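Long-range contacts in 1-deoxy-D-xylulose 5-phosphate reductoisomerase (Moraxella catarrhalis, PDB 4ZQG), which converts 1-deoxy-D-xylulose 5-phosphate to 2-C-methyl-D-erythritol 4-phosphate in the MEP pathway and binds the inhibitor fosmidomycin: residues L23-Q28 with P283-L288; T188-S193 with I224-M229; P214-G219 with P278-P283. All blocks are in the same frame, centred on the assembly; numbering follows the deposited sequence.

Contact 1: residues L23-Q28 with P283-L288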
loop_
_atom_site.group_PDB
_atom_site.type_symbol
_atom_site.label_atom_id
_atom_site.label_comp_id
_atom_site.label_asym_id
_atom_site.label_seq_id
_atom_site.Cartn_x
_atom_site.Cartn_y
_atom_site.Cartn_z
ATOM N N LEU A 23 18.679 -4.065 17.604
ATOM C CA LEU A 23 19.014 -5.073 18.604
ATOM C C LEU A 23 17.776 -5.588 19.247
ATOM O O LEU A 23 17.712 -6.774 19.595
ATOM C CB LEU A 23 20.038 -4.545 19.649
ATOM C CG LEU A 23 21.411 -4.337 18.977
ATOM C CD1 LEU A 23 22.439 -3.612 19.816
ATOM C CD2 LEU A 23 21.928 -5.662 18.469
ATOM N N ALA A 24 16.759 -4.733 19.389
ATOM C CA ALA A 24 15.512 -5.196 20.038
ATOM C C ALA A 24 14.857 -6.291 19.224
ATOM O O ALA A 24 14.249 -7.210 19.784
ATOM C CB ALA A 24 14.579 -4.052 20.333
ATOM N N ILE A 25 15.058 -6.243 17.907
ATOM C CA ILE A 25 14.577 -7.265 17.028
ATOM C C ILE A 25 15.446 -8.517 17.114
ATOM O O ILE A 25 14.928 -9.614 17.167
ATOM C CB ILE A 25 14.538 -6.740 15.588
ATOM C CG1 ILE A 25 13.497 -5.613 15.439
ATOM C CG2 ILE A 25 14.222 -7.867 14.610
ATOM C CD1 ILE A 25 13.636 -4.808 14.134
ATOM N N ILE A 26 16.770 -8.359 17.131
ATOM C CA ILE A 26 17.670 -9.506 17.273
ATOM C C ILE A 26 17.330 -10.348 18.527
ATOM O O ILE A 26 17.337 -11.586 18.480
ATOM C CB ILE A 26 19.135 -9.095 17.384
ATOM C CG1 ILE A 26 19.603 -8.234 16.206
ATOM C CG2 ILE A 26 19.986 -10.341 17.484
ATOM C CD1 ILE A 26 19.260 -8.820 14.887
ATOM N N ARG A 27 16.999 -9.682 19.633
ATOM C CA ARG A 27 16.697 -10.398 20.848
ATOM C C ARG A 27 15.415 -11.168 20.770
ATOM O O ARG A 27 15.127 -11.996 21.613
ATOM C CB ARG A 27 16.581 -9.438 22.015
ATOM C CG ARG A 27 17.874 -8.778 22.358
ATOM C CD ARG A 27 17.734 -7.842 23.533
ATOM N NE ARG A 27 18.993 -7.122 23.670
ATOM C CZ ARG A 27 19.190 -5.842 23.394
ATOM N NH1 ARG A 27 20.409 -5.358 23.534
ATOM N NH2 ARG A 27 18.193 -5.044 22.984
ATOM N N GLN A 28 14.590 -10.857 19.786
ATOM C CA GLN A 28 13.361 -11.582 19.618
ATOM C C GLN A 28 13.555 -12.746 18.685
ATOM O O GLN A 28 12.687 -13.635 18.616
ATOM C CB GLN A 28 12.304 -10.660 19.084
ATOM C CG GLN A 28 11.945 -9.526 20.020
ATOM C CD GLN A 28 10.934 -8.632 19.357
ATOM O OE1 GLN A 28 9.774 -9.063 19.093
ATOM N NE2 GLN A 28 11.358 -7.407 19.012
ATOM N N PRO A 283 10.141 -1.014 9.855
ATOM C CA PRO A 283 11.016 -1.038 8.680
ATOM C C PRO A 283 12.303 -1.810 8.860
ATOM O O PRO A 283 12.809 -2.401 7.904
ATOM C CB PRO A 283 11.338 0.419 8.446
ATOM C CG PRO A 283 10.896 1.130 9.667
ATOM C CD PRO A 283 9.778 0.346 10.230
ATOM N N ILE A 284 12.849 -1.834 10.076
ATOM C CA ILE A 284 14.096 -2.571 10.284
ATOM C C ILE A 284 13.760 -4.037 10.108
ATOM O O ILE A 284 14.436 -4.748 9.413
ATOM C CB ILE A 284 14.720 -2.272 11.672
ATOM C CG1 ILE A 284 15.128 -0.811 11.730
ATOM C CG2 ILE A 284 15.986 -3.116 11.934
ATOM C CD1 ILE A 284 15.416 -0.345 13.121
ATOM N N ALA A 285 12.689 -4.479 10.743
ATOM C CA ALA A 285 12.286 -5.864 10.668
ATOM C C ALA A 285 12.044 -6.311 9.228
ATOM O O ALA A 285 12.475 -7.387 8.833
ATOM C CB ALA A 285 11.028 -6.052 11.492
ATOM N N HIS A 286 11.336 -5.477 8.461
ATOM C CA HIS A 286 11.085 -5.712 7.052
ATOM C C HIS A 286 12.387 -5.851 6.285
ATOM O O HIS A 286 12.556 -6.766 5.478
ATOM C CB HIS A 286 10.304 -4.552 6.417
ATOM C CG HIS A 286 10.281 -4.619 4.922
ATOM N ND1 HIS A 286 11.155 -3.907 4.124
ATOM C CD2 HIS A 286 9.506 -5.339 4.078
ATOM C CE1 HIS A 286 10.942 -4.211 2.859
ATOM N NE2 HIS A 286 9.937 -5.066 2.806
ATOM N N ALA A 287 13.305 -4.926 6.535
ATOM C CA ALA A 287 14.547 -4.945 5.822
ATOM C C ALA A 287 15.442 -6.130 6.228
ATOM O O ALA A 287 16.101 -6.705 5.367
ATOM C CB ALA A 287 15.252 -3.638 6.031
ATOM N N LEU A 288 15.449 -6.504 7.519
ATOM C CA LEU A 288 16.213 -7.648 7.981
ATOM C C LEU A 288 15.756 -8.950 7.381
ATOM O O LEU A 288 16.567 -9.778 6.975
ATOM C CB LEU A 288 16.131 -7.804 9.481
ATOM C CG LEU A 288 17.127 -6.967 10.284
ATOM C CD1 LEU A 288 16.782 -7.072 11.750
ATOM C CD2 LEU A 288 18.547 -7.437 10.050
#

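Contact 2: residues T188-S193 with I224-M229. With FOM (3-[formyl(hydroxy)amino]propylphosphonic acid), chain E.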
loop_
_atom_site.group_PDB
_atom_site.type_symbol
_atom_site.label_atom_id
_atom_site.label_comp_id
_atom_site.label_asym_id
_atom_site.label_seq_id
_atom_site.Cartn_x
_atom_site.Cartn_y
_atom_site.Cartn_z
ATOM N N THR A 188 5.669 11.451 2.957
ATOM C CA THR A 188 4.916 12.038 4.079
ATOM C C THR A 188 5.893 12.740 5.063
ATOM O O THR A 188 6.998 12.301 5.247
ATOM C CB THR A 188 4.099 10.932 4.787
ATOM O OG1 THR A 188 4.853 9.694 4.760
ATOM C CG2 THR A 188 2.826 10.695 4.049
ATOM N N ALA A 189 5.449 13.816 5.688
ATOM C CA ALA A 189 6.237 14.570 6.616
ATOM C C ALA A 189 5.366 14.948 7.799
ATOM O O ALA A 189 4.239 15.468 7.597
ATOM C CB ALA A 189 6.704 15.840 5.950
ATOM N N SER A 190 5.867 14.724 9.026
ATOM C CA SER A 190 5.060 15.037 10.211
ATOM C C SER A 190 4.814 16.520 10.337
ATOM O O SER A 190 3.879 16.943 11.009
ATOM C CB SER A 190 5.713 14.592 11.483
ATOM O OG SER A 190 6.717 15.517 11.826
ATOM N N GLY A 191 5.687 17.317 9.735
ATOM C CA GLY A 191 5.636 18.748 9.932
ATOM C C GLY A 191 6.394 19.166 11.170
ATOM O O GLY A 191 6.534 20.358 11.410
ATOM N N GLY A 192 6.848 18.183 11.963
ATOM C CA GLY A 192 7.615 18.390 13.199
ATOM C C GLY A 192 6.927 19.161 14.317
ATOM O O GLY A 192 5.758 19.502 14.225
ATOM N N SER A 193 7.707 19.482 15.357
ATOM C CA SER A 193 7.244 20.195 16.553
ATOM C C SER A 193 6.661 21.588 16.335
ATOM O O SER A 193 6.063 22.127 17.255
ATOM C CB SER A 193 8.401 20.353 17.519
ATOM O OG SER A 193 8.884 19.099 17.974
ATOM N N ILE A 224 16.262 17.377 15.010
ATOM C CA ILE A 224 16.243 18.821 14.661
ATOM C C ILE A 224 15.864 19.059 13.195
ATOM O O ILE A 224 15.117 19.988 12.839
ATOM C CB ILE A 224 17.614 19.467 14.942
ATOM C CG1 ILE A 224 17.961 19.373 16.448
ATOM C CG2 ILE A 224 17.630 20.928 14.500
ATOM C CD1 ILE A 224 17.082 20.232 17.339
ATOM N N ASP A 225 16.393 18.194 12.357
ATOM C CA ASP A 225 16.063 18.178 10.973
ATOM C C ASP A 225 14.550 18.016 10.700
ATOM O O ASP A 225 14.008 18.520 9.686
ATOM C CB ASP A 225 16.839 17.052 10.322
ATOM C CG ASP A 225 18.288 17.407 10.080
ATOM O OD1 ASP A 225 18.663 18.634 10.204
ATOM O OD2 ASP A 225 19.030 16.431 9.733
ATOM N N SER A 226 13.868 17.304 11.586
ATOM C CA SER A 226 12.437 17.151 11.464
ATOM C C SER A 226 11.733 18.462 11.831
ATOM O O SER A 226 10.850 18.914 11.128
ATOM C CB SER A 226 11.968 15.980 12.309
ATOM O OG SER A 226 10.571 15.993 12.360
ATOM N N ALA A 227 12.165 19.090 12.915
ATOM C CA ALA A 227 11.663 20.422 13.285
ATOM C C ALA A 227 11.719 21.482 12.152
ATOM O O ALA A 227 10.807 22.266 12.024
ATOM C CB ALA A 227 12.403 20.928 14.526
ATOM N N THR A 228 12.814 21.514 11.378
ATOM C CA THR A 228 13.029 22.517 10.286
ATOM C C THR A 228 12.539 22.016 8.928
ATOM O O THR A 228 12.449 22.774 7.960
ATOM C CB THR A 228 14.530 22.841 10.077
ATOM O OG1 THR A 228 15.202 21.717 9.484
ATOM C CG2 THR A 228 15.220 23.170 11.376
ATOM N N MET A 229 12.289 20.715 8.873
ATOM C CA MET A 229 11.865 20.026 7.670
ATOM C C MET A 229 12.997 19.758 6.687
ATOM O O MET A 229 12.778 19.231 5.604
ATOM C CB MET A 229 10.717 20.734 6.981
ATOM C CG MET A 229 9.980 19.810 5.997
ATOM S SD MET A 229 8.183 19.971 5.865
ATOM C CE MET A 229 7.780 19.950 7.597
HETATM O O2 FOM E . 12.698 10.265 9.444
HETATM N N1 FOM E . 11.807 9.646 10.296
HETATM C C1 FOM E . 11.471 8.432 10.140
HETATM O O1 FOM E . 11.912 7.775 9.211
HETATM C C2 FOM E . 11.248 10.515 11.327
HETATM C C3 FOM E . 10.530 11.526 10.431
HETATM C C4 FOM E . 10.013 12.704 11.209
HETATM P PA1 FOM E . 9.359 13.805 9.974
HETATM O OP1 FOM E . 8.117 13.061 9.307
HETATM O OP2 FOM E . 10.314 13.930 8.871
HETATM O OP3 FOM E . 8.933 15.277 10.522
HETATM O O HOH W 1 8.576 21.852 13.158
#

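Contact 3: residues P214-G219 with P278-P283. With NAD (nicotinamide-adenine-dinucleotide), chain C; FOM (3-[formyl(hydroxy)amino]propylphosphonic acid), chain E.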
loop_
_atom_site.group_PDB
_atom_site.type_symbol
_atom_site.label_atom_id
_atom_site.label_comp_id
_atom_site.label_asym_id
_atom_site.label_seq_id
_atom_site.Cartn_x
_atom_site.Cartn_y
_atom_site.Cartn_z
ATOM N N PRO A 214 6.612 14.950 18.724
ATOM C CA PRO A 214 5.332 14.354 19.180
ATOM C C PRO A 214 5.198 12.826 19.013
ATOM O O PRO A 214 4.736 12.160 19.925
ATOM C CB PRO A 214 4.282 15.077 18.326
ATOM C CG PRO A 214 4.917 16.386 17.971
ATOM C CD PRO A 214 6.391 16.114 17.836
ATOM N N ASN A 215 5.615 12.295 17.869
ATOM C CA ASN A 215 5.449 10.878 17.517
ATOM C C ASN A 215 6.642 9.944 17.492
ATOM O O ASN A 215 6.476 8.729 17.507
ATOM C CB ASN A 215 4.856 10.835 16.119
ATOM C CG ASN A 215 3.615 11.663 16.018
ATOM O OD1 ASN A 215 2.852 11.744 16.989
ATOM N ND2 ASN A 215 3.412 12.311 14.852
ATOM N N TRP A 216 7.842 10.485 17.415
ATOM C CA TRP A 216 9.043 9.677 17.219
ATOM C C TRP A 216 10.054 9.958 18.323
ATOM O O TRP A 216 10.138 11.093 18.788
ATOM C CB TRP A 216 9.710 10.066 15.907
ATOM C CG TRP A 216 9.081 9.662 14.680
ATOM C CD1 TRP A 216 8.401 10.461 13.805
ATOM C CD2 TRP A 216 9.117 8.364 14.096
ATOM N NE1 TRP A 216 8.001 9.730 12.716
ATOM C CE2 TRP A 216 8.422 8.440 12.870
ATOM C CE3 TRP A 216 9.656 7.138 14.491
ATOM C CZ2 TRP A 216 8.252 7.347 12.049
ATOM C CZ3 TRP A 216 9.481 6.048 13.673
ATOM C CH2 TRP A 216 8.786 6.159 12.458
ATOM N N SER A 217 10.812 8.934 18.718
ATOM C CA SER A 217 12.017 9.092 19.540
ATOM C C SER A 217 13.232 8.721 18.717
ATOM O O SER A 217 13.326 7.599 18.222
ATOM C CB SER A 217 11.975 8.176 20.745
ATOM O OG SER A 217 11.527 8.891 21.861
ATOM N N MET A 218 14.148 9.665 18.545
ATOM C CA MET A 218 15.259 9.487 17.623
ATOM C C MET A 218 16.505 10.148 18.158
ATOM O O MET A 218 16.487 10.747 19.241
ATOM C CB MET A 218 14.899 10.111 16.280
ATOM C CG MET A 218 13.537 9.692 15.747
ATOM S SD MET A 218 13.085 10.667 14.311
ATOM C CE MET A 218 12.497 12.183 15.075
ATOM N N GLY A 219 17.594 10.044 17.393
ATOM C CA GLY A 219 18.806 10.781 17.706
ATOM C C GLY A 219 18.530 12.280 17.690
ATOM O O GLY A 219 17.446 12.734 17.311
ATOM N N PRO A 278 4.279 4.615 14.180
ATOM C CA PRO A 278 5.597 5.156 13.920
ATOM C C PRO A 278 6.660 4.600 14.934
ATOM O O PRO A 278 6.830 5.126 16.000
ATOM C CB PRO A 278 5.376 6.638 14.107
ATOM C CG PRO A 278 4.309 6.707 15.148
ATOM C CD PRO A 278 3.396 5.591 14.821
ATOM N N ASP A 279 7.330 3.532 14.529
ATOM C CA ASP A 279 8.204 2.777 15.307
ATOM C C ASP A 279 9.166 2.153 14.344
ATOM O O ASP A 279 8.768 1.281 13.580
ATOM C CB ASP A 279 7.457 1.656 15.977
ATOM C CG ASP A 279 8.349 0.894 16.993
ATOM O OD1 ASP A 279 7.967 0.875 18.156
ATOM O OD2 ASP A 279 9.431 0.346 16.647
ATOM N N MET A 280 10.441 2.501 14.421
ATOM C CA MET A 280 11.392 2.019 13.430
ATOM C C MET A 280 11.631 0.522 13.432
ATOM O O MET A 280 12.309 0.030 12.552
ATOM C CB MET A 280 12.742 2.718 13.607
ATOM C CG MET A 280 12.733 4.204 13.279
ATOM S SD MET A 280 12.218 4.597 11.599
ATOM C CE MET A 280 13.446 3.786 10.597
ATOM N N LYS A 281 11.123 -0.221 14.414
ATOM C CA LYS A 281 11.258 -1.677 14.344
ATOM C C LYS A 281 10.534 -2.287 13.155
ATOM O O LYS A 281 10.966 -3.309 12.639
ATOM C CB LYS A 281 10.799 -2.351 15.625
ATOM C CG LYS A 281 11.708 -2.089 16.797
ATOM C CD LYS A 281 11.393 -2.950 18.025
ATOM C CE LYS A 281 10.037 -2.635 18.613
ATOM N NZ LYS A 281 9.997 -1.279 19.220
ATOM N N THR A 282 9.464 -1.636 12.689
ATOM C CA THR A 282 8.736 -2.147 11.530
ATOM C C THR A 282 9.625 -2.166 10.292
ATOM O O THR A 282 9.855 -3.221 9.723
ATOM C CB THR A 282 7.408 -1.413 11.323
ATOM O OG1 THR A 282 6.437 -1.880 12.267
ATOM C CG2 THR A 282 6.886 -1.664 9.980
ATOM N N PRO A 283 10.141 -1.014 9.855
ATOM C CA PRO A 283 11.016 -1.038 8.680
ATOM C C PRO A 283 12.303 -1.810 8.860
ATOM O O PRO A 283 12.809 -2.401 7.904
ATOM C CB PRO A 283 11.338 0.419 8.446
ATOM C CG PRO A 283 10.896 1.130 9.667
ATOM C CD PRO A 283 9.778 0.346 10.230
HETATM P PA NAD C . 22.175 8.515 16.971
HETATM O O1A NAD C . 22.725 9.894 17.105
HETATM O O2A NAD C . 21.140 7.987 17.942
HETATM O O5B NAD C . 23.345 7.412 16.808
HETATM C C5B NAD C . 24.406 7.513 15.872
HETATM C C4B NAD C . 25.334 6.290 15.953
HETATM O O4B NAD C . 26.477 6.568 15.125
HETATM C C3B NAD C . 25.849 5.995 17.369
HETATM O O3B NAD C . 25.973 4.591 17.615
HETATM C C2B NAD C . 27.221 6.651 17.380
HETATM O O2B NAD C . 28.187 5.932 18.144
HETATM C C1B NAD C . 27.657 6.679 15.919
HETATM N N9A NAD C . 28.434 7.914 15.604
HETATM C C8A NAD C . 28.067 9.173 15.899
HETATM N N7A NAD C . 28.998 10.067 15.489
HETATM C C5A NAD C . 29.991 9.384 14.921
HETATM C C6A NAD C . 31.278 9.773 14.301
HETATM N N6A NAD C . 31.640 11.093 14.217
HETATM N N1A NAD C . 32.033 8.753 13.843
HETATM C C2A NAD C . 31.660 7.444 13.960
HETATM N N3A NAD C . 30.506 7.016 14.522
HETATM C C4A NAD C . 29.640 7.950 15.007
HETATM O O3 NAD C . 21.583 8.445 15.467
HETATM P PN NAD C . 20.181 7.850 14.940
HETATM O O1N NAD C . 19.139 8.867 15.353
HETATM O O2N NAD C . 20.142 6.379 15.276
HETATM O O5D NAD C . 20.482 8.023 13.371
HETATM C C5D NAD C . 21.258 7.069 12.642
HETATM C C4D NAD C . 21.066 7.274 11.138
HETATM O O4D NAD C . 19.828 6.723 10.679
HETATM C C3D NAD C . 21.036 8.753 10.798
HETATM O O3D NAD C . 21.669 8.905 9.533
HETATM C C2D NAD C . 19.564 9.100 10.758
HETATM O O2D NAD C . 19.323 10.261 9.949
HETATM C C1D NAD C . 18.963 7.790 10.237
HETATM N N1N NAD C . 17.584 7.580 10.703
HETATM C C2N NAD C . 17.300 7.468 12.024
HETATM C C3N NAD C . 15.972 7.301 12.468
HETATM C C7N NAD C . 15.615 7.146 13.925
HETATM O O7N NAD C . 14.518 6.720 14.237
HETATM N N7N NAD C . 16.502 7.457 14.870
HETATM C C4N NAD C . 14.959 7.246 11.524
HETATM C C5N NAD C . 15.290 7.345 10.196
HETATM C C6N NAD C . 16.601 7.517 9.789
HETATM O O2 FOM E . 12.698 10.265 9.444
HETATM N N1 FOM E . 11.807 9.646 10.296
HETATM C C1 FOM E . 11.471 8.432 10.140
HETATM O O1 FOM E . 11.912 7.775 9.211
HETATM C C2 FOM E . 11.248 10.515 11.327
HETATM C C3 FOM E . 10.530 11.526 10.431
HETATM C C4 FOM E . 10.013 12.704 11.209
HETATM P PA1 FOM E . 9.359 13.805 9.974
HETATM O OP1 FOM E . 8.117 13.061 9.307
HETATM O OP2 FOM E . 10.314 13.930 8.871
HETATM O OP3 FOM E . 8.933 15.277 10.522
#

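Contact 1: residues L23-Q28 with P283-L288
Ile25 carries this contact, driving CD1 into the side of helix 281-289 at the step from Ile284 to Ala285. Its chi2 of 166° sets CD1 anti to CA, at full stretch. Ile25 CD1 lies 3.6 Å from Ile284 CG2, 3.5 Å from Ala285 N and 3.9 Å from Ala285 CB, a dense van der Waals meeting of a methyl with side chains and helix backbone. One turn further on, Leu288 CD1 meets the other branch of the same residue, Ile25 CG2, at 3.9 Å. Helix 17-26, which supplies Ile25, follows strand 7-12 in the parallel sheet of the Rossmann-type nucleotide-binding domain, and Ile26 packs back onto Leu9 of that strand. The grip slackens at Ile26, whose CD1 stays 4.4 Å from Leu288 CD1. Beyond it lies the solvent side: Arg27 is exposed and forms a salt bridge with Glu53, while Gln28 folds back so that NE2 donates to Ala24 O at 3.0 Å, from well above the carbonyl plane, and also reaches Ser296 O. Ala285 also packs on Asp268 of the second subunit.

Contact 2: residues T188-S193 with I224-M229
The phosphonate end of the fosmidomycin pocket is built here, where Ser190 and Ser226 converge on a single oxygen of the inhibitor. Ser190 OG and Ser226 OG each donate to OP3 of the ligand, both at 2.6 Å, so this oxygen is held from both segments at once. Ser226 brings its hydroxyl there with OG anti to the backbone N (chi1 170°). A second oxygen, OP1, is taken by the backbone: Ser190 N donates to it at 2.8 Å in a fairly straight bond (158°). The hydroxyl of Ser190 is itself fixed, since Gly192 N donates to Ser190 OG at 2.7 Å, closing an ST turn, and His213 is a further partner of OG. The phosphonate probably occupies the place of the substrate's phosphate; Ser155 N, Asn231 ND2 and Lys232 NZ also bond to the inhibitor.

Behind the serines the two chains come very close, with Gly192 CA only 4.5 Å from Ala227 CA. Gly191 and Gly192 both have positive phi angles, and Gly192 CA lies 3.9 Å from Ser226 O, where a CB pointing toward the helix would clash with that oxygen. Met229, also at positive phi, bends at chi2 and chi3 and lays CE 3.4 Å from Gly191 CA, with SD looser against Ala189 CB. A water joins the backbones, donating to Gly191 O at 3.1 Å and to Ala227 O.

Strand 182-189 thus delivers the turn to the C-terminal end of helix 220-228, Met229 standing at the junction with helix 230-243, while Ala189 and Met229 both pack on Ile254 of the adjoining strand 250-254.

Contact 3: residues P214-G219 with P278-P283
Trp216 spreads its indole over Pro278, whose CB lies 3.7 Å from the centroid of the six-membered ring and 16° off the ring normal, a CH-pi contact over the face. The overlap runs on into the main chain: Trp216 CZ3 is 3.4 Å from Pro278 C. FOM C2 lies over the opposite face, near the rim and 3.6 Å from Trp216 NE1, which leaves the indole sandwiched between protein and inhibitor. Met280 SD adds a Met-aromatic contact, oblique to the ring and 3.7 Å from Trp216 CZ3. Segment 214-219 belongs to the loop that, in this enzyme family, folds over the active site, and the sandwich is consistent with its closed state. Met218 SD comes within 3.5 Å of FOM C2, and Gly219 N makes a weak hydrogen bond to NAD O1N. Met280 CG, anti to the carbonyl carbon (chi1 -68°), lies 3.2 Å from NAD O7N; bends at chi2 and chi3 bring SD and CE near NAD C4N, off one side of the ring plane. Before the helix, Asp279 OD2 accepts from Lys281 N through its anti lone pair, a capping bond, while Lys281 NZ bridges both carboxylate oxygens from the syn side.

How the contacts relate
Contacts 1 and 3 use the same helix, 281-289: contact 3 works at its start and contact 1 one or two turns on, with Pro283 common to both and Ile25 CD1 touching Lys281 O at 3.4 Å. Contacts 2 and 3 instead share the inhibitor, one holding its phosphonate and the other its carbon chain, and helix 220-228 of contact 2 follows directly on the loop of contact 3. The chemistry changes accordingly. Contact 1, buried and aliphatic, touches neither ligand; contact 2, also buried, is bridged by the phosphonate and a water, with Met229 packing beside them; contact 3, partly buried, relies on aromatic and sulfur surfaces against both inhibitor and cofactor.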